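Local atomic coordinates of AB hydrolase-1 domain-containing protein (Streptococcus mutans, PDB entry 4L9A), a protein that probably hydrolyses carboxylic esters, as a carboxylesterase of the alpha/beta hydrolase superfamily. Residues Phe138-Ile148 and Ile236-Tyr247; Met25-Tyr34 and Thr74-Pro84. One frame throughout, in Å; residues are numbered along the deposited sequence.

From the N terminus the chain first forms the hairpin of strands 22-26 and 33-38. Contact 2 closes a loop here: after strand 43-47 and two short helices, strand 71-75 comes back beside 33-38, and the loop after it packs against Met25 and Pro32-Tyr34 of the hairpin. Contact 1 opens later, when strand 134-141 has been laid down, and closes over 87 mostly helical residues, as strand 235-239 returns next to it. The two loops run in series, neither nested nor crossed. Both contacts reach one mixed eight-stranded sheet on opposite sides of the chain's centre, their own centres about 26 Å apart: contact 2 at the antiparallel N-terminal end, contact 1 among the parallel strands.

Contact 1. Residues Phe138-Ile148 and Ile236-Tyr247; sequences FIGLEPTTVMI and IVFSESFREKEY
Glu142 turns its CG away from its own carbonyl carbon (chi1 -72°) and runs on extended, while Arg243 bends at chi2 and chi3, so that carboxylate and guanidinium meet just past the ends of two neighbouring parallel strands of the alpha/beta hydrolase sheet. The axes of strands 138-141 and 236-239 approach to 4.8 Å, and backbone bonds from Phe138 O to Glu142 N lace the strands together. On one face of the sheet Leu141 CD1 rests against Phe238 CD1 at 3.7 Å, the two side chains pointing the same way, with helix 275-287 packed against both; Gly140 and Val237 belong to the other face. Beyond the strands, Arg243 NH2 donates to Glu142 OE1 at 3.1 Å, a salt bridge that reaches the oxygen from 67° above the carboxylate plane. Glu142 OE2 takes the Glu240 N-H on its anti lone pair, 2.9 Å away and nearly straight (172°). Glu142 OE2 also lies near Glu240 OE2, while Glu240 OE1 forms a salt bridge with Arg164. Since Glu142 OE1 further bonds to His268 ND1, the site is consistent with the acid-histidine pair of a hydrolase triad. Thr145, at the N-cap, accepts from Ile148 N through OG1 at 3.0 Å. Thr145 OG1 in turn donates to Glu246 OE2 at 2.6 Å from the anti side, and Arg243 NH1 meets the same oxygen from the syn side at 2.8 Å. Arg243 thus links Glu142 and Glu246 in one salt-bridge network; Tyr158 OH hydrogen-bonds to Glu246 OE1, an atom whose position is less certain. Tyr247 OH lies above one face of the Arg243 guanidinium, displaced toward its rim, and it donates to Pro143 O at 2.6 Å from above the carbonyl plane.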
loop_
_atom_site.group_PDB
_atom_site.type_symbol
_atom_site.label_atom_id
_atom_site.label_comp_id
_atom_site.label_asym_id
_atom_site.label_seq_id
_atom_site.Cartn_x
_atom_site.Cartn_y
_atom_site.Cartn_z
ATOM N N PHE A 138 5.372 -11.228 -0.313
ATOM C CA PHE A 138 4.941 -9.907 -0.746
ATOM C C PHE A 138 3.653 -10.050 -1.540
ATOM O O PHE A 138 3.561 -10.902 -2.418
ATOM C CB PHE A 138 6.018 -9.249 -1.608
ATOM C CG PHE A 138 5.596 -7.929 -2.202
ATOM C CD1 PHE A 138 5.550 -6.783 -1.417
ATOM C CD2 PHE A 138 5.255 -7.837 -3.548
ATOM C CE1 PHE A 138 5.161 -5.561 -1.954
ATOM C CE2 PHE A 138 4.864 -6.633 -4.091
ATOM C CZ PHE A 138 4.813 -5.486 -3.295
ATOM N N ILE A 139 2.657 -9.232 -1.215
ATOM C CA ILE A 139 1.393 -9.223 -1.939
ATOM C C ILE A 139 1.204 -7.823 -2.503
ATOM O O ILE A 139 1.007 -6.862 -1.761
ATOM C CB ILE A 139 0.199 -9.569 -1.024
ATOM C CG1 ILE A 139 0.487 -10.829 -0.191
ATOM C CG2 ILE A 139 -1.069 -9.718 -1.839
ATOM C CD1 ILE A 139 0.736 -12.078 -1.017
ATOM N N GLY A 140 1.303 -7.675 -3.814
ATOM C CA GLY A 140 1.246 -6.336 -4.365
ATOM C C GLY A 140 0.036 -6.119 -5.245
ATOM O O GLY A 140 -0.209 -6.879 -6.178
ATOM N N LEU A 141 -0.727 -5.084 -4.935
ATOM C CA LEU A 141 -1.828 -4.672 -5.782
ATOM C C LEU A 141 -1.356 -3.484 -6.615
ATOM O O LEU A 141 -1.235 -2.374 -6.104
ATOM C CB LEU A 141 -3.053 -4.300 -4.937
ATOM C CG LEU A 141 -3.637 -5.393 -4.030
ATOM C CD1 LEU A 141 -3.624 -6.777 -4.684
ATOM C CD2 LEU A 141 -2.910 -5.432 -2.680
ATOM N N GLU A 142 -1.068 -3.733 -7.898
ATOM C CA GLU A 142 -0.462 -2.724 -8.777
ATOM C C GLU A 142 0.591 -1.846 -8.084
ATOM O O GLU A 142 0.505 -0.611 -8.079
ATOM C CB GLU A 142 -1.545 -1.887 -9.481
ATOM C CG GLU A 142 -2.258 -2.726 -10.568
ATOM C CD GLU A 142 -3.066 -1.913 -11.558
ATOM O OE1 GLU A 142 -3.152 -0.668 -11.424
ATOM O OE2 GLU A 142 -3.637 -2.541 -12.476
ATOM N N PRO A 143 1.587 -2.493 -7.474
ATOM C CA PRO A 143 2.663 -1.726 -6.837
ATOM C C PRO A 143 3.383 -0.873 -7.877
ATOM O O PRO A 143 3.573 -1.317 -9.014
ATOM C CB PRO A 143 3.593 -2.810 -6.284
ATOM C CG PRO A 143 3.327 -4.012 -7.152
ATOM C CD PRO A 143 1.854 -3.941 -7.489
ATOM N N THR A 144 3.759 0.342 -7.493
ATOM C CA THR A 144 4.349 1.287 -8.425
ATOM C C THR A 144 5.742 0.827 -8.858
ATOM O O THR A 144 6.617 0.629 -8.011
ATOM C CB THR A 144 4.413 2.703 -7.800
ATOM O OG1 THR A 144 3.131 3.030 -7.240
ATOM C CG2 THR A 144 4.773 3.737 -8.865
ATOM N N THR A 145 5.941 0.635 -10.166
ATOM C CA THR A 145 7.255 0.252 -10.691
ATOM C C THR A 145 8.128 1.465 -10.991
ATOM O O THR A 145 7.627 2.569 -11.248
ATOM C CB THR A 145 7.162 -0.553 -11.999
ATOM O OG1 THR A 145 6.467 0.222 -12.991
ATOM C CG2 THR A 145 6.455 -1.890 -11.778
ATOM N N VAL A 146 9.439 1.249 -10.979
ATOM C CA VAL A 146 10.372 2.295 -11.349
ATOM C C VAL A 146 10.042 2.753 -12.770
ATOM O O VAL A 146 10.088 3.946 -13.075
ATOM C CB VAL A 146 11.823 1.805 -11.282
ATOM C CG1 VAL A 146 12.748 2.825 -11.908
ATOM C CG2 VAL A 146 12.219 1.521 -9.833
HETATM N N MSE A 147 9.668 1.807 -13.626
HETATM C CA MSE A 147 9.280 2.156 -14.987
HETATM C C MSE A 147 8.116 3.145 -15.027
HETATM O O MSE A 147 8.232 4.216 -15.623
HETATM C CB MSE A 147 8.919 0.914 -15.792
HETATM C CG MSE A 147 8.701 1.201 -17.272
HETATM SE SE MSE A 147 7.522 -0.121 -18.090
HETATM C CE MSE A 147 5.808 0.663 -17.567
ATOM N N ILE A 148 6.996 2.789 -14.407
ATOM C CA ILE A 148 5.827 3.660 -14.448
ATOM C C ILE A 148 6.131 4.972 -13.719
ATOM O O ILE A 148 5.674 6.037 -14.121
ATOM C CB ILE A 148 4.552 2.973 -13.880
ATOM C CG1 ILE A 148 3.279 3.584 -14.479
ATOM C CG2 ILE A 148 4.522 3.030 -12.355
ATOM C CD1 ILE A 148 3.103 3.309 -15.940
ATOM N N ILE A 236 3.364 -12.304 -4.809
ATOM C CA ILE A 236 2.136 -12.437 -5.581
ATOM C C ILE A 236 1.701 -11.039 -6.008
ATOM O O ILE A 236 1.347 -10.204 -5.167
ATOM C CB ILE A 236 0.992 -13.105 -4.795
ATOM C CG1 ILE A 236 1.462 -14.386 -4.094
ATOM C CG2 ILE A 236 -0.168 -13.414 -5.738
ATOM C CD1 ILE A 236 1.751 -15.511 -5.033
ATOM N N VAL A 237 1.761 -10.774 -7.308
ATOM C CA VAL A 237 1.403 -9.453 -7.827
ATOM C C VAL A 237 0.104 -9.546 -8.625
ATOM O O VAL A 237 -0.072 -10.463 -9.440
ATOM C CB VAL A 237 2.550 -8.862 -8.683
ATOM C CG1 VAL A 237 2.115 -7.591 -9.424
ATOM C CG2 VAL A 237 3.759 -8.588 -7.808
ATOM N N PHE A 238 -0.810 -8.616 -8.358
ATOM C CA PHE A 238 -2.069 -8.504 -9.087
ATOM C C PHE A 238 -2.065 -7.205 -9.865
ATOM O O PHE A 238 -1.723 -6.150 -9.330
ATOM C CB PHE A 238 -3.273 -8.475 -8.120
ATOM C CG PHE A 238 -3.466 -9.748 -7.349
ATOM C CD1 PHE A 238 -2.676 -10.029 -6.238
ATOM C CD2 PHE A 238 -4.445 -10.653 -7.716
ATOM C CE1 PHE A 238 -2.850 -11.206 -5.515
ATOM C CE2 PHE A 238 -4.628 -11.832 -7.001
ATOM C CZ PHE A 238 -3.827 -12.112 -5.905
ATOM N N SER A 239 -2.493 -7.274 -11.118
ATOM C CA SER A 239 -2.505 -6.111 -11.976
ATOM C C SER A 239 -3.537 -6.279 -13.079
ATOM O O SER A 239 -3.857 -7.398 -13.479
ATOM C CB SER A 239 -1.122 -5.930 -12.604
ATOM O OG SER A 239 -1.197 -5.161 -13.790
ATOM N N GLU A 240 -4.042 -5.162 -13.582
ATOM C CA GLU A 240 -4.850 -5.179 -14.793
ATOM C C GLU A 240 -4.028 -5.793 -15.933
ATOM O O GLU A 240 -2.807 -5.627 -15.977
ATOM C CB GLU A 240 -5.309 -3.757 -15.136
ATOM C CG GLU A 240 -6.218 -3.133 -14.059
ATOM C CD GLU A 240 -6.437 -1.644 -14.270
ATOM O OE1 GLU A 240 -7.372 -1.274 -14.999
ATOM O OE2 GLU A 240 -5.657 -0.841 -13.719
ATOM N N SER A 241 -4.692 -6.502 -16.850
ATOM C CA SER A 241 -3.989 -7.245 -17.898
ATOM C C SER A 241 -3.034 -6.406 -18.752
ATOM O O SER A 241 -1.984 -6.895 -19.162
ATOM C CB SER A 241 -4.979 -7.981 -18.821
ATOM O OG SER A 241 -5.861 -7.071 -19.448
ATOM N N PHE A 242 -3.377 -5.151 -19.028
ATOM C CA PHE A 242 -2.544 -4.368 -19.942
ATOM C C PHE A 242 -1.147 -4.021 -19.390
ATOM O O PHE A 242 -0.278 -3.562 -20.127
ATOM C CB PHE A 242 -3.278 -3.124 -20.451
ATOM C CG PHE A 242 -3.586 -2.111 -19.387
ATOM C CD1 PHE A 242 -2.641 -1.169 -19.016
ATOM C CD2 PHE A 242 -4.829 -2.085 -18.773
ATOM C CE1 PHE A 242 -2.924 -0.226 -18.035
ATOM C CE2 PHE A 242 -5.116 -1.146 -17.788
ATOM C CZ PHE A 242 -4.164 -0.219 -17.419
ATOM N N ARG A 243 -0.929 -4.270 -18.105
ATOM C CA ARG A 243 0.378 -4.035 -17.501
ATOM C C ARG A 243 1.239 -5.288 -17.354
ATOM O O ARG A 243 2.257 -5.258 -16.669
ATOM C CB ARG A 243 0.196 -3.393 -16.129
ATOM C CG ARG A 243 -0.275 -1.971 -16.231
ATOM C CD ARG A 243 0.621 -1.087 -15.411
ATOM N NE ARG A 243 -0.052 -0.721 -14.202
ATOM C CZ ARG A 243 0.512 -0.125 -13.160
ATOM N NH1 ARG A 243 1.807 0.185 -13.138
ATOM N NH2 ARG A 243 -0.251 0.151 -12.129
ATOM N N GLU A 244 0.851 -6.379 -18.006
ATOM C CA GLU A 244 1.537 -7.657 -17.803
ATOM C C GLU A 244 3.060 -7.608 -18.022
ATOM O O GLU A 244 3.832 -8.059 -17.169
ATOM C CB GLU A 244 0.909 -8.751 -18.670
ATOM C CG GLU A 244 1.595 -10.113 -18.539
ATOM C CD GLU A 244 1.158 -11.094 -19.620
ATOM O OE1 GLU A 244 0.775 -10.642 -20.715
ATOM O OE2 GLU A 244 1.185 -12.310 -19.370
ATOM N N LYS A 245 3.491 -7.068 -19.158
ATOM C CA LYS A 245 4.920 -7.048 -19.486
ATOM C C LYS A 245 5.743 -6.236 -18.478
ATOM O O LYS A 245 6.807 -6.668 -18.025
ATOM C CB LYS A 245 5.147 -6.509 -20.898
ATOM C CG LYS A 245 6.600 -6.565 -21.328
ATOM C CD LYS A 245 6.790 -6.061 -22.748
ATOM C CE LYS A 245 8.264 -6.076 -23.121
ATOM N NZ LYS A 245 8.870 -7.421 -22.885
ATOM N N GLU A 246 5.242 -5.054 -18.150
ATOM C CA GLU A 246 5.857 -4.188 -17.151
ATOM C C GLU A 246 6.162 -4.967 -15.863
ATOM O O GLU A 246 7.293 -4.969 -15.381
ATOM C CB GLU A 246 4.926 -3.002 -16.864
ATOM C CG GLU A 246 5.273 -2.196 -15.593
ATOM C CD GLU A 246 4.165 -1.222 -15.197
ATOM O OE1 GLU A 246 3.159 -1.129 -15.933
ATOM O OE2 GLU A 246 4.291 -0.557 -14.145
ATOM N N TYR A 247 5.154 -5.651 -15.334
ATOM C CA TYR A 247 5.317 -6.428 -14.109
ATOM C C TYR A 247 6.217 -7.662 -14.266
ATOM O O TYR A 247 7.038 -7.941 -13.399
ATOM C CB TYR A 247 3.959 -6.768 -13.488
ATOM C CG TYR A 247 3.392 -5.579 -12.745
ATOM C CD1 TYR A 247 4.060 -5.048 -11.638
ATOM C CD2 TYR A 247 2.222 -4.969 -13.155
ATOM C CE1 TYR A 247 3.571 -3.967 -10.961
ATOM C CE2 TYR A 247 1.720 -3.874 -12.477
ATOM C CZ TYR A 247 2.401 -3.381 -11.381
ATOM O OH TYR A 247 1.912 -2.297 -10.710
HETATM O O HOH W 1 1.099 1.081 -10.118
#

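Contact 2. Residues Met25-Tyr34 and Thr74-Pro84; sequences MVNTLLGPIY and TIDAPNSGYSP
Met25, present as selenomethionine, bends its chain until CE lies 4.0 Å from Pro84 CG. After the type I turn Thr28-Gly31, in which Thr28 also makes an ST turn, the chain returns on the neighbouring strand, and Pro32 brings its CB near Pro84 CG. Ile33 points both of its branches at the other segment: CG2 packs on Ile75 CG2 at 3.7 Å, and CD1 reaches the Pro78 ring. Trp96 of helix 93-106 touches both isoleucines. Tyr34 has a larger share than any other residue. Its backbone N donates to Ser83 OG at 2.9 Å, and Ser83 OG in turn donates to Asp76 O at 2.7 Å, tying the strand to both ends of the loop. Tyr34 O accepts from Asp76 N at 3.0 Å. With CG swung opposite the backbone N (chi1 -179°), the Tyr34 ring lies alongside Tyr82 and Asp76; Tyr82 CB sits over the centre of one face in a CH-pi contact, 3.7 Å from the centroid, and the two rings are inclined at 50°. Asp76 OD2 takes Tyr82 N at 3.0 Å and Ser54 OG, while OD1 takes Thr55 N. The sequence DAPNSGYS, folded back on its own aspartate, resembles the D-x-P-G-x-G-x-S loop common among alpha/beta hydrolases.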
loop_
_atom_site.group_PDB
_atom_site.type_symbol
_atom_site.label_atom_id
_atom_site.label_comp_id
_atom_site.label_asym_id
_atom_site.label_seq_id
_atom_site.Cartn_x
_atom_site.Cartn_y
_atom_site.Cartn_z
HETATM N N MSE A 25 -1.178 5.565 18.118
HETATM C CA MSE A 25 -0.165 6.473 17.589
HETATM C C MSE A 25 1.183 5.995 18.093
HETATM O O MSE A 25 1.457 6.076 19.280
HETATM C CB MSE A 25 -0.397 7.913 18.068
HETATM C CG MSE A 25 -1.599 8.605 17.458
HETATM SE SE MSE A 25 -1.414 8.913 15.511
HETATM C CE MSE A 25 -2.037 10.787 15.469
ATOM N N VAL A 26 2.022 5.484 17.192
ATOM C CA VAL A 26 3.350 5.022 17.581
ATOM C C VAL A 26 4.373 6.126 17.333
ATOM O O VAL A 26 4.350 6.773 16.290
ATOM C CB VAL A 26 3.753 3.768 16.770
ATOM C CG1 VAL A 26 5.141 3.292 17.179
ATOM C CG2 VAL A 26 2.721 2.680 16.970
ATOM N N ASN A 27 5.271 6.343 18.283
ATOM C CA ASN A 27 6.277 7.390 18.127
ATOM C C ASN A 27 7.390 7.016 17.154
ATOM O O ASN A 27 7.876 5.886 17.171
ATOM C CB ASN A 27 6.874 7.767 19.481
ATOM C CG ASN A 27 5.893 8.530 20.351
ATOM O OD1 ASN A 27 5.104 9.338 19.855
ATOM N ND2 ASN A 27 5.939 8.273 21.658
ATOM N N THR A 28 7.776 7.960 16.297
ATOM C CA THR A 28 8.921 7.761 15.395
ATOM C C THR A 28 9.726 9.043 15.246
ATOM O O THR A 28 9.312 10.099 15.720
ATOM C CB THR A 28 8.498 7.325 13.966
ATOM O OG1 THR A 28 8.043 8.467 13.221
ATOM C CG2 THR A 28 7.410 6.260 14.005
ATOM N N LEU A 29 10.863 8.957 14.563
ATOM C CA LEU A 29 11.643 10.150 14.265
ATOM C C LEU A 29 10.849 11.139 13.409
ATOM O O LEU A 29 11.150 12.332 13.415
ATOM C CB LEU A 29 12.975 9.794 13.593
ATOM C CG LEU A 29 13.959 9.009 14.456
ATOM C CD1 LEU A 29 15.292 8.751 13.735
ATOM C CD2 LEU A 29 14.210 9.736 15.741
ATOM N N LEU A 30 9.846 10.638 12.678
ATOM C CA LEU A 30 8.978 11.484 11.853
ATOM C C LEU A 30 7.747 11.984 12.617
ATOM O O LEU A 30 6.821 12.568 12.024
ATOM C CB LEU A 30 8.506 10.733 10.606
ATOM C CG LEU A 30 9.613 10.321 9.648
ATOM C CD1 LEU A 30 9.035 9.511 8.473
ATOM C CD2 LEU A 30 10.343 11.571 9.168
ATOM N N GLY A 31 7.747 11.770 13.927
ATOM C CA GLY A 31 6.599 12.138 14.740
ATOM C C GLY A 31 5.634 10.967 14.785
ATOM O O GLY A 31 5.944 9.886 14.277
ATOM N N PRO A 32 4.464 11.168 15.397
ATOM C CA PRO A 32 3.575 10.029 15.619
ATOM C C PRO A 32 3.011 9.480 14.325
ATOM O O PRO A 32 2.740 10.227 13.370
ATOM C CB PRO A 32 2.455 10.615 16.497
ATOM C CG PRO A 32 3.118 11.801 17.204
ATOM C CD PRO A 32 4.035 12.371 16.147
ATOM N N ILE A 33 2.853 8.165 14.288
ATOM C CA ILE A 33 2.299 7.515 13.097
ATOM C C ILE A 33 1.109 6.672 13.533
ATOM O O ILE A 33 1.215 5.887 14.456
ATOM C CB ILE A 33 3.349 6.646 12.403
ATOM C CG1 ILE A 33 4.521 7.515 11.935
ATOM C CG2 ILE A 33 2.734 5.879 11.204
ATOM C CD1 ILE A 33 4.171 8.455 10.732
ATOM N N TYR A 34 -0.022 6.848 12.867
ATOM C CA TYR A 34 -1.219 6.075 13.168
ATOM C C TYR A 34 -1.128 4.626 12.684
ATOM O O TYR A 34 -0.833 4.346 11.508
ATOM C CB TYR A 34 -2.423 6.757 12.539
ATOM C CG TYR A 34 -3.761 6.094 12.787
ATOM C CD1 TYR A 34 -4.483 6.369 13.945
ATOM C CD2 TYR A 34 -4.327 5.242 11.837
ATOM C CE1 TYR A 34 -5.715 5.796 14.168
ATOM C CE2 TYR A 34 -5.573 4.665 12.048
ATOM C CZ TYR A 34 -6.259 4.947 13.218
ATOM O OH TYR A 34 -7.491 4.384 13.450
ATOM N N THR A 74 -1.664 -2.192 10.237
ATOM C CA THR A 74 -1.836 -1.185 9.205
ATOM C C THR A 74 -1.110 0.081 9.628
ATOM O O THR A 74 -1.060 0.422 10.825
ATOM C CB THR A 74 -3.318 -0.887 8.925
ATOM O OG1 THR A 74 -3.888 -0.183 10.034
ATOM C CG2 THR A 74 -4.103 -2.190 8.679
ATOM N N ILE A 75 -0.566 0.784 8.643
ATOM C CA ILE A 75 0.215 1.988 8.876
ATOM C C ILE A 75 -0.231 3.115 7.942
ATOM O O ILE A 75 -0.278 2.934 6.718
ATOM C CB ILE A 75 1.724 1.713 8.646
ATOM C CG1 ILE A 75 2.213 0.598 9.575
ATOM C CG2 ILE A 75 2.547 2.982 8.857
ATOM C CD1 ILE A 75 3.664 0.177 9.317
ATOM N N ASP A 76 -0.563 4.274 8.513
ATOM C CA ASP A 76 -0.913 5.454 7.718
ATOM C C ASP A 76 0.317 6.343 7.501
ATOM O O ASP A 76 0.966 6.749 8.455
ATOM C CB ASP A 76 -2.016 6.280 8.395
ATOM C CG ASP A 76 -3.370 5.578 8.395
ATOM O OD1 ASP A 76 -3.416 4.359 8.092
ATOM O OD2 ASP A 76 -4.385 6.238 8.724
ATOM N N ALA A 77 0.632 6.656 6.245
ATOM C CA ALA A 77 1.744 7.561 5.957
ATOM C C ALA A 77 1.420 8.972 6.446
ATOM O O ALA A 77 0.252 9.329 6.615
ATOM C CB ALA A 77 2.057 7.573 4.441
ATOM N N PRO A 78 2.454 9.784 6.685
ATOM C CA PRO A 78 2.189 11.189 7.006
ATOM C C PRO A 78 1.229 11.788 5.984
ATOM O O PRO A 78 1.223 11.369 4.814
ATOM C CB PRO A 78 3.575 11.835 6.878
ATOM C CG PRO A 78 4.514 10.732 7.242
ATOM C CD PRO A 78 3.895 9.479 6.672
ATOM N N ASN A 79 0.428 12.755 6.417
ATOM C CA ASN A 79 -0.509 13.434 5.523
ATOM C C ASN A 79 -1.559 12.523 4.882
ATOM O O ASN A 79 -2.106 12.831 3.810
ATOM C CB ASN A 79 0.245 14.182 4.425
ATOM C CG ASN A 79 1.136 15.276 4.976
ATOM O OD1 ASN A 79 0.760 16.003 5.904
ATOM N ND2 ASN A 79 2.326 15.408 4.400
ATOM N N SER A 80 -1.840 11.403 5.527
ATOM C CA SER A 80 -2.904 10.531 5.054
ATOM C C SER A 80 -3.676 9.926 6.206
ATOM O O SER A 80 -3.130 9.731 7.294
ATOM C CB SER A 80 -2.328 9.402 4.197
ATOM O OG SER A 80 -1.804 8.388 5.025
ATOM N N GLY A 81 -4.939 9.603 5.962
ATOM C CA GLY A 81 -5.720 8.907 6.960
ATOM C C GLY A 81 -5.670 9.654 8.280
ATOM O O GLY A 81 -5.905 10.857 8.320
ATOM N N TYR A 82 -5.351 8.954 9.363
ATOM C CA TYR A 82 -5.356 9.605 10.663
ATOM C C TYR A 82 -3.946 9.904 11.164
ATOM O O TYR A 82 -3.778 10.336 12.301
ATOM C CB TYR A 82 -6.143 8.785 11.693
ATOM C CG TYR A 82 -7.608 8.625 11.343
ATOM C CD1 TYR A 82 -8.530 9.635 11.617
ATOM C CD2 TYR A 82 -8.072 7.460 10.748
ATOM C CE1 TYR A 82 -9.869 9.491 11.293
ATOM C CE2 TYR A 82 -9.415 7.306 10.429
ATOM C CZ TYR A 82 -10.306 8.325 10.697
ATOM O OH TYR A 82 -11.644 8.165 10.366
ATOM N N SER A 83 -2.925 9.667 10.344
ATOM C CA SER A 83 -1.593 10.135 10.743
ATOM C C SER A 83 -1.558 11.657 10.697
ATOM O O SER A 83 -2.381 12.276 10.029
ATOM C CB SER A 83 -0.487 9.523 9.885
ATOM O OG SER A 83 -0.156 8.222 10.362
ATOM N N PRO A 84 -0.612 12.272 11.422
ATOM C CA PRO A 84 -0.583 13.737 11.462
ATOM C C PRO A 84 -0.209 14.352 10.111
ATOM O O PRO A 84 0.434 13.708 9.258
ATOM C CB PRO A 84 0.518 14.041 12.492
ATOM C CG PRO A 84 0.634 12.792 13.328
ATOM C CD PRO A 84 0.384 11.672 12.326
#